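Local coordinates for protein probable LacI-family transcriptional regulator (PDB 3BIL) that probably binds DNA as a LacI-family transcriptional regulator, its precise function unknown, at residues 77-82 with 278-283; 100-105 with 112-117; 174-179 with 207-212; 200-205 with 247-252; 229-234 with 260-265. One frame throughout, in Å; residues are numbered along the deposited sequence.

Interaction 1: 77-82 with 278-283; sequences INHYFA and THPLFA
His79 and His279 meet as two stacked imidazole rings, their centroids 4.7 Å apart and their planes 27° from parallel. The overlap is partial: CG of His279 lies over one face of the His79 ring, displaced toward its rim. His79 swings its ring away from the backbone N (chi1 164°), which carries the ring off the first turn of helix 79-94 and over to the loop 278-283.

Van der Waals contacts extend the stack. His79 CE1 comes to 3.7 Å from His279 CA, and His79 NE2 lies 3.5 Å from Pro280 CD, so the far end of the ring rests on the backbone and the proline as well.

The hydrogen bonds join neither segment to the other, and one of them leaves the chain altogether. Asn78 OD1 caps the helix by accepting from Tyr80 N at 2.9 Å, in the carbonyl plane. The Leu281 N-H donates to His279 ND1, N to ND1 2.9 Å, while His279 NE2 bonds to NE2 of His279 of the second subunit.

Helix 79-94 belongs to the N-terminal subdomain of the periplasmic-binding-protein fold and the loop to the C-terminal one. Ring overlap and van der Waals contact thus hold the pair across the subdomains, while both ring nitrogens of His279 are engaged by Leu281 and the second subunit.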
# COMPACT_ATOMS: atom_id res chain seq x y z
N ILE A 77 4.92 0.53 2.58
CA ILE A 77 3.72 1.37 2.58
C ILE A 77 3.63 2.23 1.32
O ILE A 77 2.57 2.72 0.98
CB ILE A 77 3.52 2.23 3.89
CG1 ILE A 77 4.62 3.26 4.10
CG2 ILE A 77 3.38 1.34 5.14
CD1 ILE A 77 4.24 4.38 5.10
N ASN A 78 4.75 2.42 0.61
CA ASN A 78 4.65 2.90 -0.76
C ASN A 78 3.97 1.83 -1.63
O ASN A 78 4.44 0.68 -1.77
CB ASN A 78 6.00 3.30 -1.33
CG ASN A 78 5.88 4.23 -2.54
OD1 ASN A 78 5.14 3.97 -3.48
ND2 ASN A 78 6.62 5.33 -2.51
N HIS A 79 2.82 2.20 -2.19
CA HIS A 79 2.03 1.27 -2.93
C HIS A 79 2.78 0.90 -4.19
O HIS A 79 2.63 -0.21 -4.69
CB HIS A 79 0.67 1.86 -3.25
CG HIS A 79 -0.07 1.12 -4.32
ND1 HIS A 79 -0.02 1.49 -5.65
CD2 HIS A 79 -0.89 0.04 -4.25
CE1 HIS A 79 -0.78 0.67 -6.35
NE2 HIS A 79 -1.31 -0.22 -5.53
N TYR A 80 3.61 1.81 -4.68
CA TYR A 80 4.39 1.52 -5.88
C TYR A 80 5.43 0.42 -5.66
O TYR A 80 5.55 -0.50 -6.47
CB TYR A 80 5.07 2.78 -6.36
CG TYR A 80 6.08 2.55 -7.46
CD1 TYR A 80 5.68 2.54 -8.80
CD2 TYR A 80 7.42 2.38 -7.16
CE1 TYR A 80 6.60 2.37 -9.80
CE2 TYR A 80 8.34 2.19 -8.15
CZ TYR A 80 7.92 2.19 -9.47
OH TYR A 80 8.87 2.02 -10.44
N PHE A 81 6.18 0.53 -4.58
CA PHE A 81 7.15 -0.45 -4.26
C PHE A 81 6.52 -1.78 -3.79
O PHE A 81 7.16 -2.84 -3.89
CB PHE A 81 8.09 0.11 -3.21
CG PHE A 81 9.04 1.14 -3.74
CD1 PHE A 81 9.89 0.85 -4.81
CD2 PHE A 81 9.12 2.40 -3.16
CE1 PHE A 81 10.79 1.81 -5.31
CE2 PHE A 81 10.02 3.36 -3.62
CZ PHE A 81 10.86 3.09 -4.71
N ALA A 82 5.29 -1.74 -3.26
CA ALA A 82 4.59 -2.99 -2.91
C ALA A 82 4.04 -3.64 -4.19
O ALA A 82 4.05 -4.88 -4.34
CB ALA A 82 3.49 -2.73 -1.89
N THR A 278 0.10 4.78 -9.94
CA THR A 278 -1.22 4.33 -10.38
C THR A 278 -2.25 4.00 -9.30
O THR A 278 -3.35 3.62 -9.66
CB THR A 278 -1.11 3.11 -11.34
OG1 THR A 278 0.04 2.30 -11.01
CG2 THR A 278 -1.01 3.58 -12.74
N HIS A 279 -1.92 4.16 -8.02
CA HIS A 279 -2.82 3.74 -6.92
C HIS A 279 -4.30 3.64 -7.33
O HIS A 279 -4.84 4.57 -7.91
CB HIS A 279 -2.68 4.67 -5.71
CG HIS A 279 -3.21 4.09 -4.43
ND1 HIS A 279 -4.46 3.51 -4.34
CD2 HIS A 279 -2.68 4.06 -3.19
CE1 HIS A 279 -4.66 3.11 -3.09
NE2 HIS A 279 -3.60 3.43 -2.37
N PRO A 280 -4.94 2.49 -7.05
CA PRO A 280 -6.38 2.29 -7.34
C PRO A 280 -7.29 3.43 -6.86
O PRO A 280 -8.21 3.84 -7.59
CB PRO A 280 -6.72 0.96 -6.63
CG PRO A 280 -5.41 0.50 -5.95
CD PRO A 280 -4.28 1.27 -6.54
N LEU A 281 -7.01 3.96 -5.67
CA LEU A 281 -7.82 5.08 -5.15
C LEU A 281 -7.65 6.42 -5.86
O LEU A 281 -8.53 7.27 -5.72
CB LEU A 281 -7.69 5.24 -3.62
CG LEU A 281 -8.35 4.14 -2.77
CD1 LEU A 281 -8.10 4.35 -1.26
CD2 LEU A 281 -9.85 4.02 -3.07
N PHE A 282 -6.56 6.62 -6.62
CA PHE A 282 -6.45 7.83 -7.46
C PHE A 282 -7.53 7.84 -8.55
O PHE A 282 -8.10 8.87 -8.83
CB PHE A 282 -5.03 8.10 -8.04
CG PHE A 282 -3.93 8.32 -6.98
CD1 PHE A 282 -2.59 8.17 -7.34
CD2 PHE A 282 -4.24 8.66 -5.66
CE1 PHE A 282 -1.58 8.33 -6.42
CE2 PHE A 282 -3.25 8.85 -4.72
CZ PHE A 282 -1.90 8.67 -5.09
N ALA A 283 -7.86 6.68 -9.10
CA ALA A 283 -8.84 6.60 -10.20
C ALA A 283 -10.29 6.81 -9.76
O ALA A 283 -11.20 6.89 -10.62
CB ALA A 283 -8.71 5.26 -10.89

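Interaction 2: 100-105 with 112-117; sequences IITNSN and SGSLEF
Thr102 and Ser114, the two residues that touch, carry no flat group, and the flat groups beside them face other partners. The Phe117 ring, one turn of helix on from Ser114, stacks with the ring of His121 and packs against Ile100 of the second subunit. The Asn103 carboxamide takes the Asn105 N-H on OD1, with N 3.2 Å from OD1 and the donor 43° out of the carbonyl plane; this is an Asx turn that bends the chain as it leaves the strand.

The contact itself is one hydrogen bond between hydroxyls, Thr102 OG1 to Ser114 OG at 3.1 Å. Either oxygen could be the donor. Ser114 OG also sits 3.5 Å from Thr102 CB, so it nestles against the base of the threonine side chain. A chi1 of 98°, well off a staggered value, turns Thr102 OG1 to the serine.

Strand 99-103, helix 108-120 and strand 126-128 form a beta-alpha-beta crossover of the Rossmann-like N-terminal subdomain, passing over strand 69-73. The hydroxyl pair ties the helix to the strand that precedes it in the chain, in a buried setting beside Ile72. On its outer side, strand 99-103 makes backbone hydrogen bonds from Ile101 to the second subunit, and Asn103 O accepts from Gln89 of that subunit.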
# COMPACT_ATOMS: atom_id res chain seq x y z
N ILE A 100 12.35 -13.65 -1.17
CA ILE A 100 12.51 -13.06 0.16
C ILE A 100 12.61 -11.53 0.00
O ILE A 100 13.45 -11.03 -0.76
CB ILE A 100 13.83 -13.57 0.79
CG1 ILE A 100 13.99 -15.08 0.60
CG2 ILE A 100 13.92 -13.20 2.25
CD1 ILE A 100 12.90 -15.95 1.26
N ILE A 101 11.77 -10.80 0.71
CA ILE A 101 11.72 -9.35 0.55
C ILE A 101 12.38 -8.66 1.71
O ILE A 101 12.25 -9.10 2.84
CB ILE A 101 10.24 -8.82 0.44
CG1 ILE A 101 9.48 -9.54 -0.68
CG2 ILE A 101 10.20 -7.30 0.22
CD1 ILE A 101 8.40 -10.43 -0.17
N THR A 102 13.08 -7.56 1.44
CA THR A 102 13.47 -6.67 2.54
C THR A 102 13.17 -5.19 2.32
O THR A 102 13.04 -4.71 1.20
CB THR A 102 14.97 -6.82 3.00
OG1 THR A 102 15.77 -5.79 2.39
CG2 THR A 102 15.56 -8.21 2.72
N ASN A 103 13.14 -4.46 3.43
CA ASN A 103 12.66 -3.12 3.47
C ASN A 103 13.71 -2.28 4.17
O ASN A 103 13.96 -2.49 5.35
CB ASN A 103 11.37 -3.11 4.25
CG ASN A 103 10.77 -1.72 4.38
OD1 ASN A 103 11.32 -0.74 3.91
ND2 ASN A 103 9.62 -1.65 5.03
N SER A 104 14.32 -1.34 3.46
CA SER A 104 15.44 -0.56 4.00
C SER A 104 15.07 0.72 4.74
O SER A 104 15.95 1.35 5.33
CB SER A 104 16.44 -0.23 2.89
OG SER A 104 15.99 0.82 2.05
N ASN A 105 13.79 1.09 4.73
CA ASN A 105 13.32 2.40 5.25
C ASN A 105 14.10 3.62 4.81
O ASN A 105 14.16 4.60 5.55
CB ASN A 105 13.23 2.41 6.77
CG ASN A 105 12.30 1.39 7.27
OD1 ASN A 105 12.74 0.37 7.82
ND2 ASN A 105 11.00 1.59 7.04
N SER A 112 22.64 -2.08 4.09
CA SER A 112 23.94 -2.66 4.37
C SER A 112 23.71 -4.00 5.08
O SER A 112 24.13 -5.05 4.57
CB SER A 112 24.75 -1.68 5.22
OG SER A 112 26.14 -1.93 5.12
N GLY A 113 22.99 -3.97 6.21
CA GLY A 113 22.60 -5.18 6.95
C GLY A 113 21.99 -6.27 6.09
O GLY A 113 22.35 -7.44 6.22
N SER A 114 21.09 -5.88 5.19
CA SER A 114 20.35 -6.83 4.33
C SER A 114 21.19 -7.57 3.29
O SER A 114 21.10 -8.80 3.18
CB SER A 114 19.23 -6.10 3.59
OG SER A 114 18.10 -5.94 4.41
N LEU A 115 21.97 -6.82 2.52
CA LEU A 115 22.82 -7.36 1.47
C LEU A 115 23.77 -8.36 2.06
O LEU A 115 23.83 -9.51 1.63
CB LEU A 115 23.61 -6.23 0.82
CG LEU A 115 22.81 -5.20 0.05
CD1 LEU A 115 23.49 -3.82 0.10
CD2 LEU A 115 22.59 -5.68 -1.37
N GLU A 116 24.52 -7.91 3.06
CA GLU A 116 25.37 -8.78 3.85
C GLU A 116 24.62 -10.08 4.16
O GLU A 116 25.12 -11.18 3.90
CB GLU A 116 25.78 -8.07 5.15
CG GLU A 116 26.58 -8.93 6.13
CD GLU A 116 26.04 -8.84 7.56
OE1 GLU A 116 26.84 -8.52 8.46
OE2 GLU A 116 24.82 -9.09 7.79
N PHE A 117 23.40 -9.95 4.69
CA PHE A 117 22.64 -11.12 5.08
C PHE A 117 22.18 -11.93 3.88
O PHE A 117 22.30 -13.15 3.89
CB PHE A 117 21.44 -10.75 5.96
CG PHE A 117 20.58 -11.92 6.34
CD1 PHE A 117 20.82 -12.64 7.51
CD2 PHE A 117 19.52 -12.33 5.53
CE1 PHE A 117 20.02 -13.73 7.86
CE2 PHE A 117 18.73 -13.43 5.88
CZ PHE A 117 18.98 -14.13 7.04

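Interaction 3: 174-179 with 207-212; sequences AAVELL and KAACAN
Val176 of helix 169-181 packs on Ala209 of helix 197-212; the two are neighbouring helices on one side of the alpha/beta sandwich that forms the C-terminal subdomain. The valine's two methyls divide the work. CG2 of Val176 meets the Ala209 methyl, CG2 to CB 3.7 Å, and CG1, anti to the backbone N (chi1 169°), reaches past it to the helix backbone, where it lies 3.6 Å from Ala209 O. The valine thus straddles the alanine, and the small side chain there lets the two backbones approach until the CA atoms of Val176 and Ala209 are 6.3 Å apart. The side-chain packing is apolar, and the three touching residues are buried.

One step further out, Val176 also touches Ser213, just past the end of helix 197-212, and Glu177 OE2 hydrogen-bonds to the hydroxyl of that same serine. This polar link runs between the same two helices as the valine packing. On the inner side, Ala175 and Leu179 press on Phe246 and Ile274 of the central strands, so that Val176 lies on the side of the helix turned to its neighbour.

Cys210 completes the patch although its CB points away from the other helix: SG of Cys210 lies 4.3 Å from Val176 CG1.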
# COMPACT_ATOMS: atom_id res chain seq x y z
N ALA A 174 4.41 15.17 -21.60
CA ALA A 174 2.98 15.25 -21.95
C ALA A 174 2.11 15.91 -20.92
O ALA A 174 1.15 16.66 -21.26
CB ALA A 174 2.43 13.91 -22.30
N ALA A 175 2.41 15.65 -19.65
CA ALA A 175 1.69 16.38 -18.60
C ALA A 175 1.94 17.87 -18.72
O ALA A 175 0.98 18.64 -18.66
CB ALA A 175 2.05 15.88 -17.25
N VAL A 176 3.19 18.31 -18.91
CA VAL A 176 3.45 19.77 -19.07
C VAL A 176 2.72 20.36 -20.28
O VAL A 176 2.01 21.37 -20.14
CB VAL A 176 4.95 20.12 -19.09
CG1 VAL A 176 5.17 21.56 -19.51
CG2 VAL A 176 5.59 19.88 -17.70
N GLU A 177 2.85 19.69 -21.44
CA GLU A 177 2.13 20.05 -22.66
C GLU A 177 0.66 20.28 -22.40
O GLU A 177 0.13 21.33 -22.73
CB GLU A 177 2.33 19.01 -23.78
CG GLU A 177 3.30 19.45 -24.90
CD GLU A 177 2.91 20.82 -25.52
OE1 GLU A 177 1.81 20.92 -26.13
OE2 GLU A 177 3.71 21.80 -25.40
N LEU A 178 0.02 19.30 -21.75
CA LEU A 178 -1.37 19.37 -21.37
C LEU A 178 -1.70 20.51 -20.43
O LEU A 178 -2.74 21.16 -20.59
CB LEU A 178 -1.79 18.03 -20.74
CG LEU A 178 -3.27 17.74 -20.48
CD1 LEU A 178 -4.09 17.81 -21.75
CD2 LEU A 178 -3.44 16.37 -19.85
N LEU A 179 -0.83 20.77 -19.44
CA LEU A 179 -1.06 21.94 -18.57
C LEU A 179 -1.01 23.21 -19.40
O LEU A 179 -1.86 24.12 -19.23
CB LEU A 179 -0.11 22.01 -17.33
CG LEU A 179 -0.32 20.80 -16.39
CD1 LEU A 179 0.83 20.48 -15.45
CD2 LEU A 179 -1.68 20.83 -15.69
N LYS A 207 11.75 20.68 -15.75
CA LYS A 207 12.32 22.01 -16.08
C LYS A 207 12.44 22.22 -17.60
O LYS A 207 11.90 23.20 -18.16
CB LYS A 207 13.66 22.29 -15.34
CG LYS A 207 13.55 22.88 -13.89
CD LYS A 207 14.81 22.50 -13.11
CE LYS A 207 15.34 23.63 -12.18
NZ LYS A 207 16.50 23.13 -11.26
N ALA A 208 13.09 21.26 -18.27
CA ALA A 208 13.16 21.23 -19.75
C ALA A 208 11.81 21.24 -20.47
O ALA A 208 11.62 22.03 -21.41
CB ALA A 208 14.01 20.06 -20.21
N ALA A 209 10.86 20.40 -20.05
CA ALA A 209 9.49 20.44 -20.60
C ALA A 209 8.86 21.82 -20.54
O ALA A 209 8.16 22.21 -21.46
CB ALA A 209 8.57 19.45 -19.90
N CYS A 210 9.04 22.52 -19.43
CA CYS A 210 8.50 23.87 -19.30
C CYS A 210 9.12 24.82 -20.34
O CYS A 210 8.41 25.63 -20.96
CB CYS A 210 8.75 24.38 -17.90
SG CYS A 210 7.63 23.65 -16.66
N ALA A 211 10.43 24.71 -20.52
CA ALA A 211 11.13 25.48 -21.53
C ALA A 211 10.61 25.00 -22.88
O ALA A 211 10.16 25.80 -23.69
CB ALA A 211 12.66 25.29 -21.42
N ASN A 212 10.66 23.69 -23.12
CA ASN A 212 10.29 23.22 -24.43
C ASN A 212 8.86 23.58 -24.81
O ASN A 212 8.57 23.75 -26.00
CB ASN A 212 10.53 21.74 -24.66
CG ASN A 212 10.07 21.32 -26.06
OD1 ASN A 212 10.87 21.32 -26.99
ND2 ASN A 212 8.76 21.03 -26.22

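Interaction 4: 200-205 with 247-252; sequences RERLED and AGDSMM
Arg202 reaches from helix 197-212 to Gly248 and Asp249, in the turn where strand 244-247 gives way to helix 250-262. Such strand-to-helix turns at the carboxyl ends of parallel strands are where Rossmann-like subdomains usually place their functional loops, and in LacI-family relatives the cleft between the two subdomains receives the effector.

One nitrogen serves both acceptors. Arg202 NH1 donates to Gly248 O at 2.7 Å; the carbonyl oxygen lies in the guanidinium plane, at its edge, although the N-H...O angle of 132° shows a bent bond. The donor is tilted 23° from the carbonyl plane. The same NH1 of Arg202 makes a salt bridge to Asp249 OD1 at 3.3 Å, with carboxylate and guanidinium planes nearly perpendicular, 82° apart, so the two groups do not pair side by side. Gly248 O and Asp249 OD1 are only 2.9 Å apart and both are acceptors. The positive charge beside them probably eases that crowding.

From CG to NE the arginine chain is extended, which gives it the length to reach the turn. Tyr189, Ile172 and Gln294 pack along it.

Asp249 stands at the N-cap position of helix 250-262, but its carboxylate makes no capping bond and turns to the arginine instead. The next residue, Ser250, has its OG hydrogen-bonded to Asp277 OD2, and Asp249 O is bonded to Thr253 OG1.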
# COMPACT_ATOMS: atom_id res chain seq x y z
N ARG A 200 15.97 13.82 -9.04
CA ARG A 200 16.61 14.83 -9.91
C ARG A 200 16.28 14.62 -11.37
O ARG A 200 15.89 15.57 -12.04
CB ARG A 200 18.12 15.02 -9.66
CG ARG A 200 18.93 13.75 -9.50
CD ARG A 200 20.36 14.03 -9.04
NE ARG A 200 20.64 13.29 -7.81
CZ ARG A 200 21.14 12.05 -7.75
NH1 ARG A 200 21.46 11.37 -8.84
NH2 ARG A 200 21.33 11.50 -6.57
N GLU A 201 16.39 13.39 -11.87
CA GLU A 201 15.90 13.06 -13.21
C GLU A 201 14.57 13.79 -13.53
O GLU A 201 14.47 14.48 -14.55
CB GLU A 201 15.72 11.56 -13.33
CG GLU A 201 16.65 10.85 -14.30
CD GLU A 201 15.94 10.39 -15.56
OE1 GLU A 201 15.86 9.16 -15.79
OE2 GLU A 201 15.45 11.27 -16.33
N ARG A 202 13.58 13.65 -12.66
CA ARG A 202 12.24 14.16 -12.90
C ARG A 202 12.15 15.65 -12.74
O ARG A 202 11.25 16.28 -13.33
CB ARG A 202 11.23 13.50 -11.94
CG ARG A 202 11.25 11.98 -12.05
CD ARG A 202 10.16 11.37 -11.23
NE ARG A 202 10.30 9.94 -11.25
CZ ARG A 202 9.68 9.14 -10.40
NH1 ARG A 202 8.92 9.67 -9.46
NH2 ARG A 202 9.85 7.83 -10.46
N LEU A 203 13.02 16.22 -11.90
CA LEU A 203 13.02 17.67 -11.80
C LEU A 203 13.76 18.31 -13.00
O LEU A 203 13.28 19.32 -13.55
CB LEU A 203 13.49 18.16 -10.43
CG LEU A 203 13.92 19.63 -10.34
CD1 LEU A 203 12.72 20.57 -10.15
CD2 LEU A 203 14.96 19.77 -9.21
N GLU A 204 14.87 17.72 -13.46
CA GLU A 204 15.46 18.14 -14.76
C GLU A 204 14.36 18.16 -15.85
O GLU A 204 14.13 19.21 -16.48
CB GLU A 204 16.63 17.25 -15.25
CG GLU A 204 17.82 17.01 -14.31
CD GLU A 204 18.83 15.93 -14.83
OE1 GLU A 204 19.67 15.44 -14.02
OE2 GLU A 204 18.79 15.55 -16.04
N ASP A 205 13.65 17.02 -16.03
CA ASP A 205 12.64 16.84 -17.09
C ASP A 205 11.45 17.78 -17.01
O ASP A 205 10.93 18.26 -18.00
CB ASP A 205 12.14 15.40 -17.10
CG ASP A 205 13.26 14.41 -17.38
OD1 ASP A 205 13.11 13.22 -17.05
OD2 ASP A 205 14.29 14.82 -17.93
N ALA A 247 2.82 16.54 -8.50
CA ALA A 247 3.65 15.80 -7.57
C ALA A 247 4.59 14.98 -8.37
O ALA A 247 4.25 14.59 -9.47
CB ALA A 247 2.77 14.89 -6.79
N GLY A 248 5.73 14.66 -7.81
CA GLY A 248 6.71 13.83 -8.51
C GLY A 248 6.89 12.48 -7.87
O GLY A 248 7.81 11.77 -8.24
N ASP A 249 6.02 12.14 -6.89
CA ASP A 249 6.02 10.82 -6.18
C ASP A 249 4.65 10.33 -5.77
O ASP A 249 3.73 11.12 -5.62
CB ASP A 249 6.86 10.92 -4.89
CG ASP A 249 8.27 10.55 -5.12
OD1 ASP A 249 8.50 9.92 -6.18
OD2 ASP A 249 9.16 10.87 -4.30
N SER A 250 4.51 9.02 -5.54
CA SER A 250 3.35 8.54 -4.76
C SER A 250 3.13 9.42 -3.52
O SER A 250 2.04 9.98 -3.32
CB SER A 250 3.56 7.10 -4.25
OG SER A 250 3.57 6.15 -5.30
N MET A 251 4.16 9.51 -2.67
CA MET A 251 3.99 10.14 -1.37
C MET A 251 3.71 11.64 -1.50
O MET A 251 2.84 12.17 -0.80
CB MET A 251 5.14 9.80 -0.40
CG MET A 251 5.29 8.24 -0.09
SD MET A 251 3.86 7.21 0.50
CE MET A 251 3.18 6.39 -0.95
N MET A 252 4.41 12.31 -2.44
CA MET A 252 4.10 13.69 -2.73
C MET A 252 2.62 13.82 -3.21
O MET A 252 1.91 14.78 -2.86
CB MET A 252 5.18 14.30 -3.66
CG MET A 252 6.68 14.39 -3.09
SD MET A 252 6.94 15.49 -1.63
CE MET A 252 6.20 14.53 -0.36

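Interaction 5: 229-234 with 260-265; sequences VGFEGA and CHKAGL
Phe231 is overlapped by the side chain of Lys262, which crosses it at about a right angle. The aliphatic part makes the close contact: Lys262 CD is 3.6 Å from Phe231 CZ, and Lys262 CB is 3.9 Å from Phe231 CE1, so the lysine runs along one corner of the ring before its end turns back over it. There the ammonium group takes up a cation-pi position, NZ 4.9 Å from the ring centroid and 22° off the ring normal, over the face. The distance is rather long, and the charge has a stronger partner, a salt bridge from Lys262 NZ to Glu258 one turn earlier on the same helix. The chi1 of Phe231, 169°, sends the phenyl ring out from its own helix toward helix 250-262, where it touches Glu258 and Ala259 as well. Phenylalanine, lysine and glutamate therefore form one small surface cluster.

Just past Lys262 the helix ends in a Schellman motif. Leu265 N bonds back to Cys260 O at 2.6 Å and Gly264 N to His261 O at 3.0 Å, with Gly264 at a phi of 76°.

The two helices flank strand 244-247 in sequence, and their side-by-side packing, covered at the surface by this aromatic-lysine pair, belongs to the alpha/beta/alpha sandwich of the C-terminal subdomain of the periplasmic-binding-protein fold.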
# COMPACT_ATOMS: atom_id res chain seq x y z
N VAL A 229 5.84 16.34 4.62
CA VAL A 229 6.65 17.17 3.75
C VAL A 229 5.93 17.64 2.46
O VAL A 229 6.09 18.79 2.03
CB VAL A 229 7.95 16.46 3.46
CG1 VAL A 229 8.76 17.19 2.37
CG2 VAL A 229 8.76 16.28 4.79
N GLY A 230 5.10 16.77 1.88
CA GLY A 230 4.33 17.09 0.68
C GLY A 230 3.14 17.96 0.99
O GLY A 230 2.83 18.90 0.25
N PHE A 231 2.47 17.65 2.09
CA PHE A 231 1.40 18.51 2.56
C PHE A 231 1.90 19.95 2.79
O PHE A 231 1.20 20.94 2.44
CB PHE A 231 0.72 17.89 3.82
CG PHE A 231 -0.22 18.83 4.53
CD1 PHE A 231 -1.27 19.44 3.85
CD2 PHE A 231 -0.03 19.14 5.88
CE1 PHE A 231 -2.15 20.35 4.50
CE2 PHE A 231 -0.91 20.07 6.55
CZ PHE A 231 -1.97 20.67 5.85
N GLU A 232 3.09 20.08 3.38
CA GLU A 232 3.63 21.41 3.74
C GLU A 232 4.05 22.05 2.41
O GLU A 232 3.62 23.14 2.04
CB GLU A 232 4.82 21.24 4.70
CG GLU A 232 4.79 22.13 5.96
CD GLU A 232 3.49 22.04 6.79
OE1 GLU A 232 2.59 22.90 6.61
OE2 GLU A 232 3.36 21.13 7.64
N GLY A 233 4.83 21.31 1.64
CA GLY A 233 5.16 21.77 0.30
C GLY A 233 3.97 22.26 -0.53
O GLY A 233 3.97 23.38 -1.05
N ALA A 234 2.94 21.44 -0.66
CA ALA A 234 1.85 21.79 -1.54
C ALA A 234 1.09 22.97 -1.02
O ALA A 234 0.60 23.79 -1.79
CB ALA A 234 0.94 20.62 -1.72
N CYS A 260 -5.12 19.88 -0.83
CA CYS A 260 -6.34 20.41 -1.48
C CYS A 260 -7.56 20.23 -0.63
O CYS A 260 -8.50 21.07 -0.68
CB CYS A 260 -6.61 19.74 -2.83
SG CYS A 260 -5.22 20.07 -3.83
N HIS A 261 -7.53 19.12 0.14
CA HIS A 261 -8.63 18.78 1.06
C HIS A 261 -8.62 19.77 2.19
O HIS A 261 -9.61 20.48 2.38
CB HIS A 261 -8.55 17.33 1.58
CG HIS A 261 -9.59 17.00 2.61
ND1 HIS A 261 -10.92 16.77 2.29
CD2 HIS A 261 -9.50 16.84 3.96
CE1 HIS A 261 -11.60 16.51 3.40
NE2 HIS A 261 -10.76 16.54 4.42
N LYS A 262 -7.51 19.86 2.91
CA LYS A 262 -7.40 20.83 4.00
C LYS A 262 -7.72 22.28 3.58
O LYS A 262 -8.47 22.94 4.25
CB LYS A 262 -6.07 20.69 4.75
CG LYS A 262 -5.97 19.28 5.43
CD LYS A 262 -5.08 19.17 6.71
CE LYS A 262 -5.35 17.82 7.43
NZ LYS A 262 -4.14 17.11 7.96
N ALA A 263 -7.18 22.75 2.45
CA ALA A 263 -7.45 24.12 1.94
C ALA A 263 -8.89 24.36 1.45
O ALA A 263 -9.22 25.47 1.03
CB ALA A 263 -6.44 24.50 0.80
N GLY A 264 -9.73 23.32 1.44
CA GLY A 264 -11.07 23.41 0.86
C GLY A 264 -11.20 23.39 -0.68
O GLY A 264 -12.21 23.84 -1.24
N LEU A 265 -10.23 22.85 -1.39
CA LEU A 265 -10.33 22.96 -2.85
C LEU A 265 -10.82 21.66 -3.54
O LEU A 265 -10.36 20.56 -3.22
CB LEU A 265 -9.01 23.49 -3.45
CG LEU A 265 -8.48 24.81 -2.87
CD1 LEU A 265 -6.95 24.80 -2.84
CD2 LEU A 265 -8.98 26.06 -3.66

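Interaction 2 lies in the N-terminal subdomain, and interactions 3, 4 and 5 in the C-terminal one; interaction 1 spans the two, and both its segments and those of interaction 2 meet the second subunit. Along the chain, interactions 2 to 5 all fall between the two halves of interaction 1, with 3 crossing 4 and 4 crossing 5. Interactions 3 and 4, centres about 13 Å apart, share helix 197-212. Interactions 4 and 5, centres about 17 Å apart, share helix 250-262 and touch where Met252 packs on Gly230. The centres of interactions 2 and 3 are farthest apart, about 38 Å. A weak Ser250 OG-Asn78 OD1 hydrogen bond and Met251 packing on Asn78 connect interaction 4 with the subdomain junction.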